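Local coordinates for protein type I modular polyketide synthase (Streptomyces albus subsp. albus, PDB 6IYT) that probably loads an ethylmalonyl-type extender unit from coenzyme A onto an acyl carrier protein during assembly of the polyketide salinomycin, at residues P44-A49 and L445-V450; P109-V114 and S434-W439; V236-L241 and F367-R372. All coordinates share one frame; numbering follows the deposited sequence.

Contact 1: P44-A49 and L445-V450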
loop_
_atom_site.group_PDB
_atom_site.type_symbol
_atom_site.label_atom_id
_atom_site.label_comp_id
_atom_site.label_asym_id
_atom_site.label_seq_id
_atom_site.Cartn_x
_atom_site.Cartn_y
_atom_site.Cartn_z
ATOM N N PRO A 44 6.819 -7.543 19.551
ATOM C CA PRO A 44 7.725 -8.390 18.769
ATOM C C PRO A 44 8.989 -8.746 19.521
ATOM O O PRO A 44 9.579 -7.910 20.172
ATOM C CB PRO A 44 8.069 -7.502 17.578
ATOM C CG PRO A 44 8.147 -6.135 18.171
ATOM C CD PRO A 44 7.055 -6.114 19.260
ATOM N N TRP A 45 9.408 -10.006 19.408
ATOM C CA TRP A 45 10.722 -10.432 19.819
ATOM C C TRP A 45 11.515 -10.769 18.548
ATOM O O TRP A 45 11.161 -11.727 17.831
ATOM C CB TRP A 45 10.624 -11.700 20.668
ATOM C CG TRP A 45 10.249 -11.495 22.072
ATOM C CD1 TRP A 45 9.878 -10.309 22.676
ATOM C CD2 TRP A 45 10.274 -12.485 23.105
ATOM N NE1 TRP A 45 9.591 -10.535 24.001
ATOM C CE2 TRP A 45 9.836 -11.859 24.291
ATOM C CE3 TRP A 45 10.608 -13.860 23.137
ATOM C CZ2 TRP A 45 9.720 -12.557 25.502
ATOM C CZ3 TRP A 45 10.516 -14.533 24.321
ATOM C CH2 TRP A 45 10.076 -13.885 25.498
ATOM N N ILE A 46 12.526 -9.964 18.230
ATOM C CA ILE A 46 13.275 -10.165 17.006
ATOM C C ILE A 46 14.551 -10.935 17.323
ATOM O O ILE A 46 15.048 -10.845 18.419
ATOM C CB ILE A 46 13.594 -8.861 16.255
ATOM C CG1 ILE A 46 14.638 -8.050 16.980
ATOM C CG2 ILE A 46 12.324 -8.037 16.064
ATOM C CD1 ILE A 46 15.072 -6.845 16.206
ATOM N N VAL A 47 14.863 -11.904 16.475
ATOM C CA VAL A 47 16.045 -12.779 16.668
ATOM C C VAL A 47 16.798 -12.898 15.353
ATOM O O VAL A 47 16.178 -13.006 14.288
ATOM C CB VAL A 47 15.593 -14.201 17.121
ATOM C CG1 VAL A 47 16.747 -14.997 17.693
ATOM C CG2 VAL A 47 14.487 -14.103 18.140
ATOM N N SER A 48 18.137 -12.974 15.405
ATOM C CA SER A 48 18.903 -13.170 14.198
ATOM C C SER A 48 20.210 -13.867 14.475
ATOM O O SER A 48 20.705 -13.878 15.620
ATOM C CB SER A 48 19.171 -11.840 13.482
ATOM O OG SER A 48 20.037 -11.008 14.237
ATOM N N ALA A 49 20.712 -14.522 13.451
ATOM C CA ALA A 49 21.956 -15.318 13.553
ATOM C C ALA A 49 22.540 -15.481 12.159
ATOM O O ALA A 49 22.022 -14.923 11.206
ATOM C CB ALA A 49 21.656 -16.670 14.157
ATOM N N LEU A 445 15.115 -1.442 9.676
ATOM C CA LEU A 445 13.887 -1.056 10.365
ATOM C C LEU A 445 14.146 -0.837 11.863
ATOM O O LEU A 445 14.772 -1.667 12.518
ATOM C CB LEU A 445 12.827 -2.159 10.172
ATOM C CG LEU A 445 11.379 -1.740 10.412
ATOM C CD1 LEU A 445 10.436 -2.476 9.434
ATOM C CD2 LEU A 445 10.979 -2.021 11.858
ATOM N N ASP A 446 13.666 0.279 12.397
ATOM C CA ASP A 446 14.032 0.672 13.751
ATOM C C ASP A 446 13.043 0.130 14.744
ATOM O O ASP A 446 12.049 0.793 15.090
ATOM C CB ASP A 446 14.128 2.185 13.858
ATOM C CG ASP A 446 14.418 2.639 15.247
ATOM O OD1 ASP A 446 14.825 1.789 16.072
ATOM O OD2 ASP A 446 14.074 3.793 15.561
ATOM N N TRP A 447 13.228 -1.137 15.078
ATOM C CA TRP A 447 12.342 -1.848 15.963
ATOM C C TRP A 447 12.236 -1.210 17.340
ATOM O O TRP A 447 11.240 -1.371 18.017
ATOM C CB TRP A 447 12.814 -3.259 16.105
ATOM C CG TRP A 447 12.530 -4.098 14.903
ATOM C CD1 TRP A 447 13.406 -4.464 13.955
ATOM C CD2 TRP A 447 11.295 -4.726 14.580
ATOM N NE1 TRP A 447 12.801 -5.262 13.037
ATOM C CE2 TRP A 447 11.497 -5.447 13.398
ATOM C CE3 TRP A 447 10.050 -4.781 15.193
ATOM C CZ2 TRP A 447 10.472 -6.121 12.753
ATOM C CZ3 TRP A 447 9.040 -5.488 14.572
ATOM C CH2 TRP A 447 9.283 -6.213 13.397
ATOM N N THR A 448 13.273 -0.505 17.763
ATOM C CA THR A 448 13.220 0.197 19.053
ATOM C C THR A 448 12.034 1.180 19.117
ATOM O O THR A 448 11.416 1.354 20.171
ATOM C CB THR A 448 14.523 0.949 19.311
ATOM O OG1 THR A 448 15.587 -0.007 19.482
ATOM C CG2 THR A 448 14.402 1.826 20.535
ATOM N N ALA A 449 11.688 1.769 17.985
ATOM C CA ALA A 449 10.593 2.736 17.934
ATOM C C ALA A 449 9.221 2.098 18.226
ATOM O O ALA A 449 8.297 2.766 18.689
ATOM C CB ALA A 449 10.581 3.447 16.583
ATOM N N VAL A 450 9.097 0.789 18.015
ATOM C CA VAL A 450 7.878 0.078 18.370
ATOM C C VAL A 450 7.569 0.186 19.871
ATOM O O VAL A 450 6.415 0.101 20.279
ATOM C CB VAL A 450 7.974 -1.425 17.948
ATOM C CG1 VAL A 450 6.855 -2.225 18.533
ATOM C CG2 VAL A 450 7.976 -1.531 16.442
#

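Contact 2: P109-V114 and S434-W439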
loop_
_atom_site.group_PDB
_atom_site.type_symbol
_atom_site.label_atom_id
_atom_site.label_comp_id
_atom_site.label_asym_id
_atom_site.label_seq_id
_atom_site.Cartn_x
_atom_site.Cartn_y
_atom_site.Cartn_z
ATOM N N PRO A 109 8.265 -19.358 14.844
ATOM C CA PRO A 109 8.080 -17.919 14.791
ATOM C C PRO A 109 7.055 -17.495 13.745
ATOM O O PRO A 109 6.939 -18.125 12.677
ATOM C CB PRO A 109 9.464 -17.411 14.405
ATOM C CG PRO A 109 10.384 -18.421 15.018
ATOM C CD PRO A 109 9.683 -19.734 14.824
ATOM N N ASP A 110 6.449 -16.364 13.967
ATOM C CA ASP A 110 5.437 -15.839 13.037
ATOM C C ASP A 110 5.995 -15.530 11.635
ATOM O O ASP A 110 5.354 -15.822 10.622
ATOM C CB ASP A 110 4.776 -14.608 13.649
ATOM C CG ASP A 110 4.121 -14.907 15.022
ATOM O OD1 ASP A 110 4.859 -14.968 16.050
ATOM O OD2 ASP A 110 2.862 -15.037 15.092
ATOM N N VAL A 111 7.193 -14.978 11.578
ATOM C CA VAL A 111 7.815 -14.579 10.322
ATOM C C VAL A 111 9.281 -14.940 10.412
ATOM O O VAL A 111 9.923 -14.710 11.455
ATOM C CB VAL A 111 7.692 -13.037 10.090
ATOM C CG1 VAL A 111 8.262 -12.661 8.760
ATOM C CG2 VAL A 111 6.241 -12.606 10.145
ATOM N N ALA A 112 9.805 -15.524 9.351
ATOM C CA ALA A 112 11.223 -15.837 9.268
ATOM C C ALA A 112 11.704 -15.619 7.874
ATOM O O ALA A 112 10.944 -15.789 6.897
ATOM C CB ALA A 112 11.498 -17.260 9.709
ATOM N N GLY A 113 12.952 -15.233 7.744
ATOM C CA GLY A 113 13.505 -14.998 6.430
ATOM C C GLY A 113 15.003 -14.779 6.442
ATOM O O GLY A 113 15.650 -14.853 7.480
ATOM N N VAL A 114 15.565 -14.546 5.266
ATOM C CA VAL A 114 16.994 -14.325 5.146
ATOM C C VAL A 114 17.221 -12.993 4.445
ATOM O O VAL A 114 16.543 -12.681 3.467
ATOM C CB VAL A 114 17.665 -15.471 4.341
ATOM C CG1 VAL A 114 19.139 -15.194 4.166
ATOM C CG2 VAL A 114 17.450 -16.813 5.038
ATOM N N SER A 434 3.875 -6.996 8.847
ATOM C CA SER A 434 4.441 -6.387 7.676
ATOM C C SER A 434 5.848 -5.865 7.927
ATOM O O SER A 434 6.764 -6.057 7.093
ATOM C CB SER A 434 3.518 -5.278 7.162
ATOM O OG SER A 434 2.301 -5.856 6.709
ATOM N N PHE A 435 6.063 -5.253 9.090
ATOM C CA PHE A 435 7.402 -4.833 9.476
ATOM C C PHE A 435 8.365 -6.067 9.473
ATOM O O PHE A 435 9.495 -5.974 9.022
ATOM C CB PHE A 435 7.420 -4.233 10.874
ATOM C CG PHE A 435 6.836 -2.849 11.005
ATOM C CD1 PHE A 435 6.388 -2.108 9.915
ATOM C CD2 PHE A 435 6.793 -2.259 12.274
ATOM C CE1 PHE A 435 5.936 -0.804 10.094
ATOM C CE2 PHE A 435 6.275 -1.002 12.462
ATOM C CZ PHE A 435 5.840 -0.266 11.369
ATOM N N ALA A 436 7.922 -7.161 10.089
ATOM C CA ALA A 436 8.744 -8.387 10.181
ATOM C C ALA A 436 9.025 -8.995 8.813
ATOM O O ALA A 436 10.136 -9.455 8.546
ATOM C CB ALA A 436 8.072 -9.400 11.085
ATOM N N GLU A 437 8.013 -8.999 7.950
ATOM C CA GLU A 437 8.178 -9.479 6.596
ATOM C C GLU A 437 9.229 -8.670 5.812
ATOM O O GLU A 437 10.018 -9.242 5.056
ATOM C CB GLU A 437 6.830 -9.489 5.875
ATOM C CG GLU A 437 5.932 -10.635 6.345
ATOM C CD GLU A 437 4.493 -10.529 5.840
ATOM O OE1 GLU A 437 4.101 -9.458 5.303
ATOM O OE2 GLU A 437 3.775 -11.530 5.968
ATOM N N ALA A 438 9.258 -7.363 6.022
ATOM C CA ALA A 438 10.291 -6.505 5.408
ATOM C C ALA A 438 11.673 -6.743 6.045
ATOM O O ALA A 438 12.666 -6.947 5.351
ATOM C CB ALA A 438 9.903 -5.054 5.536
ATOM N N TRP A 439 11.721 -6.687 7.367
ATOM C CA TRP A 439 13.000 -6.737 8.094
ATOM C C TRP A 439 13.677 -8.098 7.917
ATOM O O TRP A 439 14.902 -8.169 7.744
ATOM C CB TRP A 439 12.780 -6.458 9.578
ATOM C CG TRP A 439 14.050 -6.576 10.452
ATOM C CD1 TRP A 439 15.118 -5.690 10.506
ATOM C CD2 TRP A 439 14.406 -7.676 11.276
ATOM N NE1 TRP A 439 16.044 -6.126 11.430
ATOM C CE2 TRP A 439 15.650 -7.368 11.882
ATOM C CE3 TRP A 439 13.777 -8.869 11.615
ATOM C CZ2 TRP A 439 16.260 -8.227 12.782
ATOM C CZ3 TRP A 439 14.397 -9.718 12.518
ATOM C CH2 TRP A 439 15.608 -9.374 13.111
#

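Contact 3: V236-L241 and F367-R372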
loop_
_atom_site.group_PDB
_atom_site.type_symbol
_atom_site.label_atom_id
_atom_site.label_comp_id
_atom_site.label_asym_id
_atom_site.label_seq_id
_atom_site.Cartn_x
_atom_site.Cartn_y
_atom_site.Cartn_z
ATOM N N VAL A 236 -11.057 14.889 -4.321
ATOM C CA VAL A 236 -12.459 15.168 -4.035
ATOM C C VAL A 236 -13.187 15.591 -5.310
ATOM O O VAL A 236 -14.207 15.033 -5.657
ATOM C CB VAL A 236 -12.630 16.261 -2.957
ATOM C CG1 VAL A 236 -14.107 16.710 -2.877
ATOM C CG2 VAL A 236 -12.179 15.745 -1.602
ATOM N N LEU A 237 -12.641 16.543 -6.036
ATOM C CA LEU A 237 -13.372 17.091 -7.174
ATOM C C LEU A 237 -13.442 16.115 -8.322
ATOM O O LEU A 237 -14.451 16.040 -9.000
ATOM C CB LEU A 237 -12.761 18.394 -7.645
ATOM C CG LEU A 237 -12.918 19.575 -6.703
ATOM C CD1 LEU A 237 -12.250 20.800 -7.338
ATOM C CD2 LEU A 237 -14.377 19.853 -6.362
ATOM N N ARG A 238 -12.340 15.444 -8.616
ATOM C CA ARG A 238 -12.350 14.487 -9.683
ATOM C C ARG A 238 -13.306 13.329 -9.412
ATOM O O ARG A 238 -14.061 12.939 -10.289
ATOM C CB ARG A 238 -10.968 13.976 -10.001
ATOM C CG ARG A 238 -10.914 13.444 -11.423
ATOM C CD ARG A 238 -9.487 13.144 -11.860
ATOM N NE ARG A 238 -8.936 11.983 -11.160
ATOM C CZ ARG A 238 -7.725 11.493 -11.408
ATOM N NH1 ARG A 238 -6.952 12.097 -12.290
ATOM N NH2 ARG A 238 -7.311 10.367 -10.812
ATOM N N SER A 239 -13.298 12.787 -8.184
ATOM C CA SER A 239 -14.197 11.686 -7.865
ATOM C C SER A 239 -15.667 12.124 -7.866
ATOM O O SER A 239 -16.534 11.373 -8.293
ATOM C CB SER A 239 -13.816 10.986 -6.548
ATOM O OG SER A 239 -13.922 11.834 -5.410
ATOM N N GLN A 240 -15.935 13.348 -7.436
ATOM C CA GLN A 240 -17.308 13.906 -7.543
ATOM C C GLN A 240 -17.744 14.042 -9.003
ATOM O O GLN A 240 -18.866 13.673 -9.369
ATOM C CB GLN A 240 -17.396 15.262 -6.862
ATOM C CG GLN A 240 -18.813 15.814 -6.810
ATOM C CD GLN A 240 -19.755 14.929 -6.027
ATOM O OE1 GLN A 240 -19.566 14.712 -4.802
ATOM N NE2 GLN A 240 -20.826 14.488 -6.669
ATOM N N LEU A 241 -16.830 14.463 -9.869
ATOM C CA LEU A 241 -17.194 14.580 -11.323
ATOM C C LEU A 241 -17.553 13.213 -11.871
ATOM O O LEU A 241 -18.566 13.041 -12.578
ATOM C CB LEU A 241 -16.064 15.174 -12.130
ATOM C CG LEU A 241 -16.319 15.301 -13.618
ATOM C CD1 LEU A 241 -17.473 16.236 -13.890
ATOM C CD2 LEU A 241 -15.056 15.763 -14.323
ATOM N N PHE A 367 -5.740 15.242 -16.043
ATOM C CA PHE A 367 -6.557 14.698 -17.098
ATOM C C PHE A 367 -5.922 13.448 -17.723
ATOM O O PHE A 367 -6.564 12.430 -17.844
ATOM C CB PHE A 367 -6.844 15.702 -18.189
ATOM C CG PHE A 367 -7.593 15.104 -19.349
ATOM C CD1 PHE A 367 -8.921 14.755 -19.205
ATOM C CD2 PHE A 367 -6.921 14.703 -20.479
ATOM C CE1 PHE A 367 -9.592 14.080 -20.224
ATOM C CE2 PHE A 367 -7.597 14.079 -21.542
ATOM C CZ PHE A 367 -8.933 13.756 -21.397
ATOM N N GLU A 368 -4.653 13.535 -18.107
ATOM C CA GLU A 368 -3.969 12.383 -18.699
ATOM C C GLU A 368 -3.961 11.203 -17.728
ATOM O O GLU A 368 -4.143 10.051 -18.128
ATOM C CB GLU A 368 -2.542 12.756 -19.077
ATOM C CG GLU A 368 -2.431 13.771 -20.212
ATOM C CD GLU A 368 -2.978 13.252 -21.520
ATOM O OE1 GLU A 368 -2.552 12.141 -21.946
ATOM O OE2 GLU A 368 -3.789 13.991 -22.163
ATOM N N ASN A 369 -3.772 11.490 -16.445
ATOM C CA ASN A 369 -3.775 10.430 -15.426
ATOM C C ASN A 369 -5.079 9.619 -15.421
ATOM O O ASN A 369 -5.039 8.396 -15.275
ATOM C CB ASN A 369 -3.499 11.028 -14.066
ATOM C CG ASN A 369 -3.827 10.092 -12.932
ATOM O OD1 ASN A 369 -4.984 10.071 -12.433
ATOM N ND2 ASN A 369 -2.828 9.416 -12.434
ATOM N N CYS A 370 -6.225 10.263 -15.666
ATOM C CA CYS A 370 -7.475 9.518 -15.679
ATOM C C CYS A 370 -7.930 9.072 -17.057
ATOM O O CYS A 370 -8.756 8.190 -17.169
ATOM C CB CYS A 370 -8.569 10.258 -14.960
ATOM S SG CYS A 370 -9.163 11.746 -15.751
ATOM N N ARG A 371 -7.256 9.543 -18.094
ATOM C CA ARG A 371 -7.589 9.151 -19.481
ATOM C C ARG A 371 -6.746 8.023 -20.002
ATOM O O ARG A 371 -7.254 7.120 -20.686
ATOM C CB ARG A 371 -7.478 10.369 -20.414
ATOM C CG ARG A 371 -7.626 10.035 -21.891
ATOM C CD ARG A 371 -9.017 9.532 -22.238
ATOM N NE ARG A 371 -9.120 9.085 -23.642
ATOM C CZ ARG A 371 -8.819 7.857 -24.087
ATOM N NH1 ARG A 371 -9.040 7.552 -25.368
ATOM N NH2 ARG A 371 -8.282 6.937 -23.295
ATOM N N ARG A 372 -5.457 8.078 -19.757
ATOM C CA ARG A 372 -4.541 7.094 -20.333
ATOM C C ARG A 372 -4.568 5.802 -19.546
ATOM O O ARG A 372 -4.637 5.825 -18.320
ATOM C CB ARG A 372 -3.141 7.635 -20.366
ATOM C CG ARG A 372 -3.024 8.959 -21.104
ATOM C CD ARG A 372 -2.680 8.762 -22.583
ATOM N NE ARG A 372 -3.856 8.573 -23.424
ATOM C CZ ARG A 372 -4.566 9.570 -23.966
ATOM N NH1 ARG A 372 -5.581 9.302 -24.784
ATOM N NH2 ARG A 372 -4.279 10.824 -23.679
#

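Contact 1: P44-A49 and L445-V450
Ile46 lies against the indole of Trp447, where strand 43-49 of a three-stranded antiparallel sheet meets the loop that follows helix 428-439. The strand is at one border of that sheet within this chain. Modular synthases commonly have such a returning chain after the acyltransferase domain, and 445-450 probably belongs to it. From CB, the Trp447 side chain sets CG opposite its own carbonyl carbon and beside its backbone N (chi1 -75°). This sends the indole toward the strand. Trp447 CD1 meets Ile46 CD1 at 3.7 Å. The five-membered ring takes Ile46 CG2 over one face, a CH-pi contact 3.9 Å from the centroid. Leu445 CD2 sits 3.7 Å above the opposite face of the Trp447 ring, so the indole is sandwiched between two aliphatic groups. Further out, CE3 of Trp447 meets CG of Pro44 at 3.8 Å. Trp447 also meets the ring of Trp439 edge-to-face and touches Ala82 of helix 74-84. No hydrogen bond joins the two segments. The buried join is apolar. At the tip of the indole, CZ3 of Trp447 comes to 3.7 Å from Pro44 CB, while Pro44 CD meets Val450 CG1 at 4.0 Å.

Contact 2: P109-V114 and S434-W439
Val111 packs onto Ala436, setting strand 111-114 against helix 428-439. The two CB atoms, of Val111 and Ala436, are 3.8 Å apart. CG2 of Val111 also reaches Ala436 CB, at 3.8 Å. The other branch sits on the helix backbone: CG1 of Val111 is 3.7 Å from Ala436 O. This CG1 points opposite the Val111 backbone N (chi1 -177°). Val111 CG1 also meets the CG methylene of Glu437, at 3.9 Å. In the next shell, Val111 and Asp110 both face Val93 in a classic beta bulge. Val93 belongs to the middle strand of the three-stranded sheet and itself touches Ala436. Thr440 adds a further contact to Val111, and its OG1 hydrogen-bonds Ala436 O. The acid groups are held apart from this apolar spot. Glu437 OE1 is hydrogen-bonded to Gln418 NE2 and forms a salt bridge with Arg430. Asp110 OD2 pairs with Arg429, so the turn leading into the strand is also tied to the beginning of the same helix. No hydrogen bond crosses between 109-114 and 434-439. The join between them therefore rests on the close apolar fit of a branched side chain to a small one.

Contact 3: V236-L241 and F367-R372
Asn369 OD1 is gripped by two nitrogens of Arg238. NH1 of Arg238 donates to Asn369 OD1 at 2.8 Å, and NH2 of Arg238 donates to the same OD1 at 2.9 Å. The arginine comes end-on and brings both nitrogens to one oxygen. The two bonds differ in direction. NH2 arrives nearly in line with the C=O bond, whereas NH1 comes from one flank, with a C=O...donor angle of 130°. Neither N-H points straight at the oxygen, as expected when two donors of one guanidinium share an acceptor. The amide and guanidinium planes are only 15° apart, although the side chains themselves cross at about a right angle. Arg238 reaches the amide through a chain extended as far as CD and then bent at chi3 (70°).

Cys370 supports the group from a face. Its CB is 3.6 Å from Arg238 NH1 and lies toward the rim of the guanidinium. The other end of the Asn369 amide is also held: ND2 donates to Glu216 OE2 and to Ser213 O. These bonds fix the rotation of the amide, and with it the position of OD1. Ser213 lies in a GxSxG sequence that fits the nucleophile elbow of acyltransferases. In relatives that use malonyl-type units, an arginine near the nucleophile receives the substrate carboxylate. The place of Arg238 is consistent with that role, with Asn369 as its second-shell support.

Arg238 thus reaches from helix 228-245 to the C-terminal end of helix 363-371. Leu241, Phe367 and Cys370 all touch Ile331 of helix 328-334, which packs against both partners. Val236 and Ser239 rest on Pro186 of helix 181-200. The backbone of Cys370 itself hydrogen-bonds that of His320.

How the contacts relate
From the N terminus, the chain first passes 44-49, then 109-114 in the same three-stranded sheet. It then runs through the acyltransferase portion, where 236-241 and 367-372 meet and close the innermost loop, contact 3. Helix 428-439 returns to the sheet and closes contact 2 around it. The following loop reaches the first strand and closes contact 1, the outermost. The three loops nest without crossing. Contacts 1 and 2 touch, for instance where Leu445 meets Phe435, with centres about 10 Å apart, and tie both border strands to the C-terminal part. Contact 3 lies on the opposite side of the chain's centre, its centre about 42 Å from that of contact 1, and joins two helices.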